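Side-chain contacts in fructuronate-tagaturonate epimerase UxaE from Cohnella laeviribosi in complex with 1 glycerol (Cohnella laeviribosi, PDB 6IL9), which catalyses the interconversion of fructuronate and tagaturonate by epimerisation, using a TIM-barrel scaffold that holds a zinc ion: residues A[320-325]-A[349-354]; A[332-337]-A[360-365]; A[373-378]-A[459-464]; A[97-102]-A[440-445]. One frame throughout, in Å; residues are numbered along the deposited sequence.

Contact 1: A[320-325]-A[349-354]; sequences AQFERE and FSVFAL
Phe322 and Glu323 meet Val351 and Leu354 between two helices that run in roughly the same direction, their local axes 33° apart and 10.9 Å from each other at closest approach. This is the packing of successive outer helices in a TIM barrel: helix 319-336 follows the sixth barrel strand, helix 349-358 the seventh, and the link between them passes through strand 339-342. Phe322 supplies the aromatic surface. With CG anti to the backbone N (chi1 172°), its ring extends across the gap until CE2 lies 3.7 Å from CB of Val351. The CG1 methyl of Val351 stands over one face in a CH-pi contact, 4.3 Å from the ring centroid and displaced toward the rim. Leu354 meets the same ring differently, bringing CD1 to its edge, 4.1 Å from CD2 of Phe322, as the two side chains run antiparallel alongside each other. Tyr315 and Phe305 add further aromatic neighbours to Phe322. Leu354 also serves a second partner, Glu323, whose extended chain passes roughly perpendicular to the leucine. The two branches of Leu354 divide the work, CD1 lying against the phenylalanine and against CB of Glu323, CD2 against the outer part of the glutamate. The carboxylate is therefore set against a methyl, yet its polar end is provided for: OE2 is hydrogen-bonded to the hydroxyl of Tyr358, further along the leucine's own helix, while CD of Glu323 rests 3.5 Å from CD2 of Leu354.

Contact 2: A[332-337]-A[360-365]; sequences IADRFG and NGRFHV
Arg362 presents the edge of its guanidinium, not a face, to the end of helix 319-336, and there it meets Asp334 and Gly337. Its NH2 points at OD1 of Asp334 in a nearly straight salt-bridge hydrogen bond of 3.0 Å, with an N-H...O angle of 169°. The oxygen lies almost in the guanidinium plane and is approached through its anti lone pair, the one turned away from OD2. Carboxylate and guanidinium planes are nevertheless tilted 35° against each other, and the arginine and aspartate lie alongside, pointing opposite ways. NH1 takes a different target, the carbonyl O of Gly337 at 2.9 Å. That bond is more bent, and the donor sits above the carbonyl plane instead of on a lone pair. A bend at chi3 (70°) in an otherwise extended arginine chain turns the head so that both bonds can form together. The setting is the start of the eighth strand of the TIM barrel, 363-367, which Arg362 immediately precedes; the contact thus lies at the end of the barrel where the strands begin, away from the catalytic end. Gly337, the first residue past the helix, has positive phi, and its carbonyl O is the one that NH1 meets. A water accepts from Arg362 NE at 2.9 Å and lies 2.8 Å from Asp334 OD1, linking the two groups, so OD1 is approached by both NH2 and the water. NH1 additionally donates to the backbone O of Lys89, while NH2 makes a weak bond to the O of Tyr338.

Contact 3: A[373-378]-A[459-464]; sequences LEAVRI and DEFFRT
Ala375 and Phe461 form the tight part of this helix-to-helix contact: the ring atom CZ of Phe461 comes to 3.6 Å from CB of Ala375. The methyl approaches obliquely, and CZ at the far end of the ring does the touching. Phe461 gets there because CG is anti to its backbone N (chi1 178°), which sends the ring out from helix 459-464 toward the other backbone. The small alanine lets it come in close, and the backbone N of Val376 then lies near the ring plane, at the edge, 4.4 Å from CE1. Val376 itself is a looser neighbour, its CG2 no nearer than 4.5 Å to CE1, since its CB points away from the opposing helix. Ile378 and Thr464 are looser still, shielding some surface without coming into direct contact. Beyond the pair, Trp372 meets the Phe461 ring and Met390 touches it, so the aromatic group is enclosed by more than one helix. Toward solvent the character changes, with Asp459 and Arg463 exposed on their own helix. Helix 373-378 has its polar pair directed elsewhere: Arg377 grips Glu374 in a side-on salt bridge, NE to OE1 and NH2 to OE2, each at 2.9 Å, with each nitrogen on the syn side but tilted out of the carboxylate plane. This fixes the rotation of the guanidinium, and NH1 is left to bond OD1 of Asn430. The arrangement joins the helix that follows the eighth TIM-barrel strand, 369-382, to the largely helical C-terminal part of the chain, through an aromatic ring set against alanine.

Contact 4: A[97-102]-A[440-445]; sequences GDRLGI and ITYGLL
Arg99 lies flat on the ring of Tyr442, and these two buried residues account for nearly all of the surface hidden in the contact. The guanidinium and ring planes are 19° apart, with centres separated by 3.6 Å, which makes this a stacked cation-pi pair. The overlap is shifted toward the rim: NH1 sits 3.1 Å from CD1 of the tyrosine, a close approach, while CZ lies over the CD1-CE1 side. The aliphatic part joins in as well, CD of Arg99 being 4.0 Å from the ring centroid in a CH-pi contact. The arginine reaches across with its chain extended from CG to NE, and Tyr442 meets it by holding CG between its backbone N and carbonyl carbon (chi1 68°), which sends the ring back from the first turn of its helix toward the arginine. Arg99 belongs to the loop after the first strand of the TIM barrel, a beta-alpha loop at the end of the barrel where active sites of this fold lie. Its side chain is about 6 Å from the bound glycerol and about 10 Å from the zinc ion, consistent with a place at the border of the substrate pocket. Polar partners fix the plane of the guanidinium: Glu127 OE2 forms a salt bridge with NE, and the carbonyl O of His439 accepts from NH1. Tyr442 is anchored at its other end, its hydroxyl hydrogen-bonded to that of Tyr405. The loop is shaped by Asp98, whose OD1 accepts from the backbone N of Leu100 at 3.0 Å in an Asx turn.

In the fold
Contacts 1 and 2 lie 15 Å apart between centres and share helix 319-336; they join it first to helix 349-358 and then to the residue leading into strand 363-367, the last of the barrel. The next helix, 369-382, carries contact 3, about 36 Å from contact 2 between centres and on the opposite side of the chain's centre. Contact 4 is about 10 Å from contact 3 between centres and touches it: Leu100 packs on Ala375 and Phe461. Contact 4 spans the longest stretch of sequence, enclosing contacts 1 and 2, while its segments alternate with those of contact 3. Contacts 3 and 4 fasten the C-terminal helices to the barrel, contact 4 lying close to the bound glycerol.

Contact 1: A[320-325]-A[349-354]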
# COMPACT_ATOMS: atom_id res chain seq x y z
N ALA A 320 -22.65 -7.81 -10.75
CA ALA A 320 -23.68 -8.52 -10.00
C ALA A 320 -23.11 -9.77 -9.35
O ALA A 320 -23.41 -10.08 -8.19
CB ALA A 320 -24.86 -8.87 -10.90
N GLN A 321 -22.28 -10.52 -10.09
CA GLN A 321 -21.64 -11.69 -9.51
C GLN A 321 -20.62 -11.29 -8.45
O GLN A 321 -20.52 -11.94 -7.41
CB GLN A 321 -20.97 -12.54 -10.60
CG GLN A 321 -20.37 -13.84 -10.08
CD GLN A 321 -21.42 -14.79 -9.51
OE1 GLN A 321 -22.58 -14.80 -9.97
NE2 GLN A 321 -21.03 -15.59 -8.52
N PHE A 322 -19.88 -10.21 -8.71
CA PHE A 322 -18.97 -9.70 -7.69
C PHE A 322 -19.73 -9.40 -6.40
O PHE A 322 -19.26 -9.75 -5.30
CB PHE A 322 -18.24 -8.44 -8.17
CG PHE A 322 -17.44 -7.77 -7.10
CD1 PHE A 322 -16.16 -8.23 -6.78
CD2 PHE A 322 -17.96 -6.69 -6.40
CE1 PHE A 322 -15.42 -7.62 -5.77
CE2 PHE A 322 -17.22 -6.08 -5.38
CZ PHE A 322 -15.94 -6.55 -5.07
N GLU A 323 -20.91 -8.78 -6.51
CA GLU A 323 -21.67 -8.43 -5.31
C GLU A 323 -22.13 -9.68 -4.57
O GLU A 323 -22.04 -9.76 -3.34
CB GLU A 323 -22.87 -7.55 -5.67
CG GLU A 323 -23.77 -7.27 -4.45
CD GLU A 323 -24.90 -6.27 -4.73
OE1 GLU A 323 -25.01 -5.81 -5.88
OE2 GLU A 323 -25.67 -5.96 -3.79
N ARG A 324 -22.61 -10.69 -5.31
CA ARG A 324 -23.10 -11.90 -4.65
C ARG A 324 -21.99 -12.59 -3.87
O ARG A 324 -22.21 -13.05 -2.74
CB ARG A 324 -23.70 -12.86 -5.67
CG ARG A 324 -25.06 -12.43 -6.19
CD ARG A 324 -25.72 -13.53 -7.00
NE ARG A 324 -25.06 -13.73 -8.29
CZ ARG A 324 -25.33 -13.02 -9.38
NH1 ARG A 324 -26.25 -12.06 -9.35
NH2 ARG A 324 -24.68 -13.27 -10.51
N GLU A 325 -20.79 -12.67 -4.44
CA GLU A 325 -19.67 -13.28 -3.74
C GLU A 325 -19.18 -12.40 -2.60
O GLU A 325 -18.84 -12.90 -1.52
CB GLU A 325 -18.55 -13.61 -4.72
CG GLU A 325 -19.04 -14.58 -5.78
CD GLU A 325 -17.96 -15.43 -6.40
OE1 GLU A 325 -16.78 -15.24 -6.06
OE2 GLU A 325 -18.32 -16.29 -7.24
N PHE A 349 -13.66 2.23 -8.77
CA PHE A 349 -14.78 3.03 -8.29
C PHE A 349 -16.08 2.24 -8.30
O PHE A 349 -16.95 2.45 -7.44
CB PHE A 349 -14.91 4.31 -9.11
CG PHE A 349 -13.68 5.19 -9.03
CD1 PHE A 349 -13.25 5.69 -7.81
CD2 PHE A 349 -12.95 5.49 -10.17
CE1 PHE A 349 -12.10 6.48 -7.73
CE2 PHE A 349 -11.81 6.28 -10.10
CZ PHE A 349 -11.39 6.78 -8.88
N SER A 350 -16.21 1.28 -9.23
CA SER A 350 -17.43 0.49 -9.36
C SER A 350 -17.68 -0.45 -8.18
O SER A 350 -18.81 -0.93 -8.04
CB SER A 350 -17.35 -0.34 -10.64
OG SER A 350 -17.52 0.51 -11.75
N VAL A 351 -16.67 -0.74 -7.36
CA VAL A 351 -16.85 -1.68 -6.25
C VAL A 351 -16.91 -1.00 -4.89
O VAL A 351 -17.27 -1.67 -3.90
CB VAL A 351 -15.75 -2.77 -6.24
CG1 VAL A 351 -15.55 -3.35 -7.62
CG2 VAL A 351 -14.45 -2.21 -5.67
N PHE A 352 -16.56 0.28 -4.79
CA PHE A 352 -16.32 0.88 -3.49
C PHE A 352 -17.58 0.97 -2.64
O PHE A 352 -17.54 0.67 -1.44
CB PHE A 352 -15.71 2.26 -3.65
CG PHE A 352 -14.28 2.24 -4.09
CD1 PHE A 352 -13.48 1.14 -3.86
CD2 PHE A 352 -13.73 3.34 -4.71
CE1 PHE A 352 -12.15 1.13 -4.26
CE2 PHE A 352 -12.40 3.34 -5.12
CZ PHE A 352 -11.62 2.25 -4.89
N ALA A 353 -18.70 1.39 -3.23
CA ALA A 353 -19.91 1.49 -2.42
C ALA A 353 -20.34 0.11 -1.92
O ALA A 353 -20.78 -0.04 -0.77
CB ALA A 353 -21.04 2.14 -3.23
N LEU A 354 -20.21 -0.90 -2.78
CA LEU A 354 -20.51 -2.27 -2.37
C LEU A 354 -19.62 -2.70 -1.22
O LEU A 354 -20.08 -3.31 -0.24
CB LEU A 354 -20.33 -3.22 -3.56
CG LEU A 354 -21.36 -3.10 -4.68
CD1 LEU A 354 -20.92 -3.95 -5.87
CD2 LEU A 354 -22.73 -3.54 -4.21

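Contact 2: A[332-337]-A[360-365]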
# COMPACT_ATOMS: atom_id res chain seq x y z
N ILE A 332 -18.27 -14.01 6.06
CA ILE A 332 -17.22 -14.85 6.64
C ILE A 332 -16.28 -14.03 7.49
O ILE A 332 -15.92 -14.41 8.62
CB ILE A 332 -16.46 -15.59 5.53
CG1 ILE A 332 -17.39 -16.58 4.83
CG2 ILE A 332 -15.21 -16.30 6.11
CD1 ILE A 332 -16.88 -16.99 3.45
N ALA A 333 -15.83 -12.88 6.97
CA ALA A 333 -14.99 -11.98 7.75
C ALA A 333 -15.66 -11.58 9.06
O ALA A 333 -15.02 -11.54 10.11
CB ALA A 333 -14.64 -10.74 6.93
N ASP A 334 -16.95 -11.27 9.01
CA ASP A 334 -17.67 -10.86 10.22
C ASP A 334 -17.74 -12.01 11.21
O ASP A 334 -17.58 -11.81 12.42
CB ASP A 334 -19.08 -10.37 9.86
CG ASP A 334 -19.10 -8.97 9.23
OD1 ASP A 334 -18.08 -8.25 9.29
OD2 ASP A 334 -20.15 -8.59 8.67
N ARG A 335 -17.98 -13.22 10.71
CA ARG A 335 -18.08 -14.39 11.58
C ARG A 335 -16.81 -14.58 12.40
O ARG A 335 -16.88 -14.84 13.61
CB ARG A 335 -18.37 -15.62 10.72
CG ARG A 335 -17.85 -16.96 11.27
CD ARG A 335 -18.75 -17.56 12.31
NE ARG A 335 -18.25 -18.85 12.79
CZ ARG A 335 -17.31 -19.00 13.73
NH1 ARG A 335 -16.76 -17.94 14.29
NH2 ARG A 335 -16.92 -20.21 14.11
N PHE A 336 -15.65 -14.42 11.77
CA PHE A 336 -14.37 -14.73 12.41
C PHE A 336 -13.66 -13.51 12.97
O PHE A 336 -12.69 -13.67 13.73
CB PHE A 336 -13.46 -15.45 11.41
CG PHE A 336 -13.93 -16.84 11.07
CD1 PHE A 336 -13.97 -17.82 12.05
CD2 PHE A 336 -14.34 -17.16 9.79
CE1 PHE A 336 -14.42 -19.11 11.75
CE2 PHE A 336 -14.78 -18.43 9.48
CZ PHE A 336 -14.82 -19.41 10.47
N GLY A 337 -14.08 -12.29 12.60
CA GLY A 337 -13.65 -11.07 13.27
C GLY A 337 -12.65 -10.22 12.50
O GLY A 337 -12.45 -9.06 12.87
N ASN A 360 -19.92 -2.91 6.33
CA ASN A 360 -20.36 -1.90 7.29
C ASN A 360 -19.21 -0.93 7.60
O ASN A 360 -19.01 -0.51 8.75
CB ASN A 360 -20.91 -2.55 8.57
CG ASN A 360 -21.68 -1.58 9.44
OD1 ASN A 360 -22.21 -0.57 8.97
ND2 ASN A 360 -21.76 -1.89 10.74
N GLY A 361 -18.44 -0.59 6.57
CA GLY A 361 -17.38 0.37 6.74
C GLY A 361 -16.12 -0.16 7.38
O GLY A 361 -15.21 0.63 7.69
N ARG A 362 -16.03 -1.47 7.61
CA ARG A 362 -14.91 -2.11 8.31
C ARG A 362 -14.09 -2.91 7.30
O ARG A 362 -14.33 -4.10 7.09
CB ARG A 362 -15.44 -3.01 9.41
CG ARG A 362 -14.37 -3.52 10.35
CD ARG A 362 -15.00 -4.41 11.40
NE ARG A 362 -15.48 -5.69 10.85
CZ ARG A 362 -14.78 -6.82 10.90
NH1 ARG A 362 -13.57 -6.82 11.44
NH2 ARG A 362 -15.30 -7.93 10.40
N PHE A 363 -13.11 -2.26 6.69
CA PHE A 363 -12.39 -2.84 5.57
C PHE A 363 -10.96 -2.33 5.61
O PHE A 363 -10.63 -1.40 6.35
CB PHE A 363 -13.04 -2.46 4.23
CG PHE A 363 -13.20 -0.95 4.04
CD1 PHE A 363 -12.09 -0.14 3.79
CD2 PHE A 363 -14.45 -0.36 4.12
CE1 PHE A 363 -12.24 1.24 3.65
CE2 PHE A 363 -14.61 1.03 3.96
CZ PHE A 363 -13.51 1.83 3.72
N HIS A 364 -10.12 -2.95 4.79
CA HIS A 364 -8.85 -2.38 4.37
C HIS A 364 -8.85 -2.31 2.85
O HIS A 364 -9.21 -3.29 2.18
CB HIS A 364 -7.66 -3.22 4.85
CG HIS A 364 -6.35 -2.55 4.62
ND1 HIS A 364 -6.01 -1.36 5.21
CD2 HIS A 364 -5.30 -2.89 3.83
CE1 HIS A 364 -4.81 -0.99 4.82
NE2 HIS A 364 -4.35 -1.90 3.98
N VAL A 365 -8.45 -1.16 2.30
CA VAL A 365 -8.26 -1.00 0.86
C VAL A 365 -6.83 -0.52 0.64
O VAL A 365 -6.39 0.41 1.32
CB VAL A 365 -9.27 0.00 0.27
CG1 VAL A 365 -8.93 0.30 -1.19
CG2 VAL A 365 -10.69 -0.54 0.40
O HOH W 1 -18.00 -5.46 9.42

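Contact 3: A[373-378]-A[459-464]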
# COMPACT_ATOMS: atom_id res chain seq x y z
N LEU A 373 0.65 7.79 -10.44
CA LEU A 373 0.02 8.31 -11.65
C LEU A 373 -0.46 9.75 -11.47
O LEU A 373 -0.49 10.51 -12.44
CB LEU A 373 -1.15 7.41 -12.08
CG LEU A 373 -0.78 6.05 -12.67
CD1 LEU A 373 -2.05 5.30 -13.11
CD2 LEU A 373 0.20 6.15 -13.85
N GLU A 374 -0.84 10.14 -10.25
CA GLU A 374 -1.19 11.55 -10.05
C GLU A 374 0.03 12.45 -10.19
O GLU A 374 -0.10 13.60 -10.63
CB GLU A 374 -1.83 11.76 -8.68
CG GLU A 374 -3.24 11.21 -8.59
CD GLU A 374 -4.18 11.77 -9.64
OE1 GLU A 374 -4.11 12.98 -9.96
OE2 GLU A 374 -5.02 10.98 -10.14
N ALA A 375 1.21 11.96 -9.81
CA ALA A 375 2.43 12.73 -10.04
C ALA A 375 2.72 12.84 -11.53
O ALA A 375 3.10 13.92 -12.03
CB ALA A 375 3.60 12.09 -9.29
N VAL A 376 2.54 11.74 -12.27
CA VAL A 376 2.71 11.77 -13.72
C VAL A 376 1.73 12.76 -14.34
O VAL A 376 2.09 13.52 -15.26
CB VAL A 376 2.53 10.36 -14.31
CG1 VAL A 376 2.48 10.43 -15.85
CG2 VAL A 376 3.66 9.44 -13.86
N ARG A 377 0.49 12.79 -13.84
CA ARG A 377 -0.49 13.74 -14.35
C ARG A 377 -0.02 15.18 -14.16
O ARG A 377 -0.21 16.02 -15.04
CB ARG A 377 -1.84 13.51 -13.67
CG ARG A 377 -2.99 14.22 -14.35
CD ARG A 377 -4.15 14.41 -13.38
NE ARG A 377 -4.71 13.17 -12.84
CZ ARG A 377 -5.57 12.38 -13.48
NH1 ARG A 377 -5.95 12.66 -14.72
NH2 ARG A 377 -6.04 11.29 -12.89
N ILE A 378 0.60 15.48 -13.01
CA ILE A 378 1.15 16.82 -12.81
C ILE A 378 2.21 17.12 -13.86
O ILE A 378 2.30 18.25 -14.38
CB ILE A 378 1.71 16.97 -11.39
CG1 ILE A 378 0.58 16.93 -10.36
CG2 ILE A 378 2.54 18.27 -11.27
CD1 ILE A 378 -0.43 18.02 -10.50
N ASP A 459 15.66 13.00 -11.91
CA ASP A 459 15.97 14.28 -11.29
C ASP A 459 15.00 15.37 -11.73
O ASP A 459 14.49 16.13 -10.90
CB ASP A 459 17.41 14.68 -11.60
CG ASP A 459 18.42 13.77 -10.95
OD1 ASP A 459 18.12 13.23 -9.86
OD2 ASP A 459 19.51 13.58 -11.53
N GLU A 460 14.75 15.46 -13.04
CA GLU A 460 13.81 16.47 -13.51
C GLU A 460 12.39 16.18 -13.03
O GLU A 460 11.64 17.12 -12.74
CB GLU A 460 13.85 16.58 -15.03
CG GLU A 460 13.02 17.74 -15.54
CD GLU A 460 13.05 17.89 -17.06
OE1 GLU A 460 13.66 17.05 -17.76
OE2 GLU A 460 12.42 18.86 -17.55
N PHE A 461 12.02 14.90 -12.94
CA PHE A 461 10.70 14.55 -12.41
C PHE A 461 10.50 15.11 -11.00
O PHE A 461 9.49 15.75 -10.70
CB PHE A 461 10.54 13.03 -12.43
CG PHE A 461 9.22 12.54 -11.86
CD1 PHE A 461 8.09 12.44 -12.67
CD2 PHE A 461 9.12 12.15 -10.54
CE1 PHE A 461 6.89 11.99 -12.16
CE2 PHE A 461 7.92 11.68 -10.03
CZ PHE A 461 6.81 11.60 -10.85
N PHE A 462 11.46 14.85 -10.11
CA PHE A 462 11.30 15.33 -8.74
C PHE A 462 11.40 16.84 -8.67
O PHE A 462 10.75 17.47 -7.83
CB PHE A 462 12.31 14.64 -7.82
CG PHE A 462 11.86 13.29 -7.37
CD1 PHE A 462 10.89 13.16 -6.39
CD2 PHE A 462 12.35 12.14 -7.96
CE1 PHE A 462 10.44 11.91 -5.98
CE2 PHE A 462 11.91 10.89 -7.56
CZ PHE A 462 10.95 10.77 -6.57
N ARG A 463 12.18 17.45 -9.57
CA ARG A 463 12.24 18.91 -9.61
C ARG A 463 10.88 19.51 -9.95
O ARG A 463 10.44 20.46 -9.29
CB ARG A 463 13.32 19.34 -10.61
CG ARG A 463 13.94 20.69 -10.36
CD ARG A 463 15.40 20.70 -10.83
NE ARG A 463 15.54 20.21 -12.21
CZ ARG A 463 16.38 19.24 -12.59
NH1 ARG A 463 17.17 18.64 -11.71
NH2 ARG A 463 16.43 18.87 -13.86
N THR A 464 10.19 18.96 -10.95
CA THR A 464 8.87 19.54 -11.25
C THR A 464 7.87 19.23 -10.15
O THR A 464 7.02 20.07 -9.86
CB THR A 464 8.32 19.07 -12.60
OG1 THR A 464 7.58 17.86 -12.45
CG2 THR A 464 9.40 18.89 -13.63

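Contact 4: A[97-102]-A[440-445]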
# COMPACT_ATOMS: atom_id res chain seq x y z
N GLY A 97 0.13 3.72 -0.33
CA GLY A 97 1.48 3.46 -0.79
C GLY A 97 2.06 4.62 -1.57
O GLY A 97 1.37 5.28 -2.36
N ASP A 98 3.35 4.86 -1.37
CA ASP A 98 4.03 6.01 -1.95
C ASP A 98 5.37 5.53 -2.51
O ASP A 98 6.32 5.31 -1.76
CB ASP A 98 4.21 7.09 -0.90
CG ASP A 98 4.86 8.34 -1.45
OD1 ASP A 98 5.10 8.42 -2.68
OD2 ASP A 98 5.14 9.24 -0.64
N ARG A 99 5.42 5.37 -3.83
CA ARG A 99 6.60 4.92 -4.55
C ARG A 99 7.67 5.99 -4.63
O ARG A 99 8.81 5.67 -4.98
CB ARG A 99 6.23 4.49 -5.96
CG ARG A 99 5.32 3.30 -5.98
CD ARG A 99 4.72 3.06 -7.35
NE ARG A 99 4.11 1.73 -7.40
CZ ARG A 99 3.53 1.23 -8.48
NH1 ARG A 99 3.46 1.94 -9.60
NH2 ARG A 99 3.01 0.00 -8.43
N LEU A 100 7.32 7.23 -4.32
CA LEU A 100 8.18 8.39 -4.54
C LEU A 100 8.69 9.02 -3.26
O LEU A 100 9.74 9.65 -3.28
CB LEU A 100 7.42 9.46 -5.34
CG LEU A 100 6.82 8.99 -6.66
CD1 LEU A 100 5.93 10.08 -7.24
CD2 LEU A 100 7.93 8.62 -7.64
N GLY A 101 7.96 8.86 -2.15
CA GLY A 101 8.34 9.52 -0.93
C GLY A 101 7.88 10.96 -0.78
O GLY A 101 8.32 11.64 0.16
N ILE A 102 7.00 11.45 -1.66
CA ILE A 102 6.53 12.83 -1.63
C ILE A 102 5.02 12.95 -1.46
O ILE A 102 4.50 14.07 -1.50
CB ILE A 102 6.97 13.61 -2.88
CG1 ILE A 102 6.37 12.99 -4.14
CG2 ILE A 102 8.49 13.68 -2.96
CD1 ILE A 102 6.64 13.81 -5.43
N ILE A 440 2.78 0.78 -14.63
CA ILE A 440 3.60 -0.40 -14.44
C ILE A 440 5.07 -0.14 -14.77
O ILE A 440 5.94 -0.90 -14.31
CB ILE A 440 2.95 -1.50 -15.30
CG1 ILE A 440 1.85 -2.23 -14.52
CG2 ILE A 440 3.90 -2.47 -15.87
CD1 ILE A 440 0.69 -1.43 -14.15
N THR A 441 5.37 0.95 -15.48
CA THR A 441 6.73 1.29 -15.89
C THR A 441 7.40 2.25 -14.91
O THR A 441 8.45 2.81 -15.25
CB THR A 441 6.73 1.88 -17.30
OG1 THR A 441 5.81 2.98 -17.40
CG2 THR A 441 6.38 0.81 -18.37
N TYR A 442 6.85 2.43 -13.71
CA TYR A 442 7.44 3.38 -12.75
C TYR A 442 8.90 3.05 -12.46
O TYR A 442 9.74 3.96 -12.37
CB TYR A 442 6.64 3.38 -11.45
CG TYR A 442 6.74 2.09 -10.66
CD1 TYR A 442 6.03 0.96 -11.04
CD2 TYR A 442 7.57 1.99 -9.55
CE1 TYR A 442 6.13 -0.23 -10.33
CE2 TYR A 442 7.68 0.81 -8.83
CZ TYR A 442 6.97 -0.30 -9.23
OH TYR A 442 7.07 -1.47 -8.51
N GLY A 443 9.22 1.77 -12.28
CA GLY A 443 10.58 1.40 -11.92
C GLY A 443 11.55 1.64 -13.06
O GLY A 443 12.62 2.22 -12.87
N LEU A 444 11.17 1.22 -14.27
CA LEU A 444 11.99 1.47 -15.46
C LEU A 444 12.22 2.95 -15.69
O LEU A 444 13.29 3.36 -16.15
CB LEU A 444 11.32 0.88 -16.70
CG LEU A 444 11.13 -0.62 -16.78
CD1 LEU A 444 10.14 -0.89 -17.90
CD2 LEU A 444 12.47 -1.29 -17.04
N LEU A 445 11.20 3.78 -15.45
CA LEU A 445 11.33 5.21 -15.68
C LEU A 445 12.20 5.86 -14.60
O LEU A 445 13.09 6.67 -14.91
CB LEU A 445 9.95 5.87 -15.70
CG LEU A 445 9.11 5.58 -16.94
CD1 LEU A 445 7.63 5.90 -16.68
CD2 LEU A 445 9.61 6.40 -18.12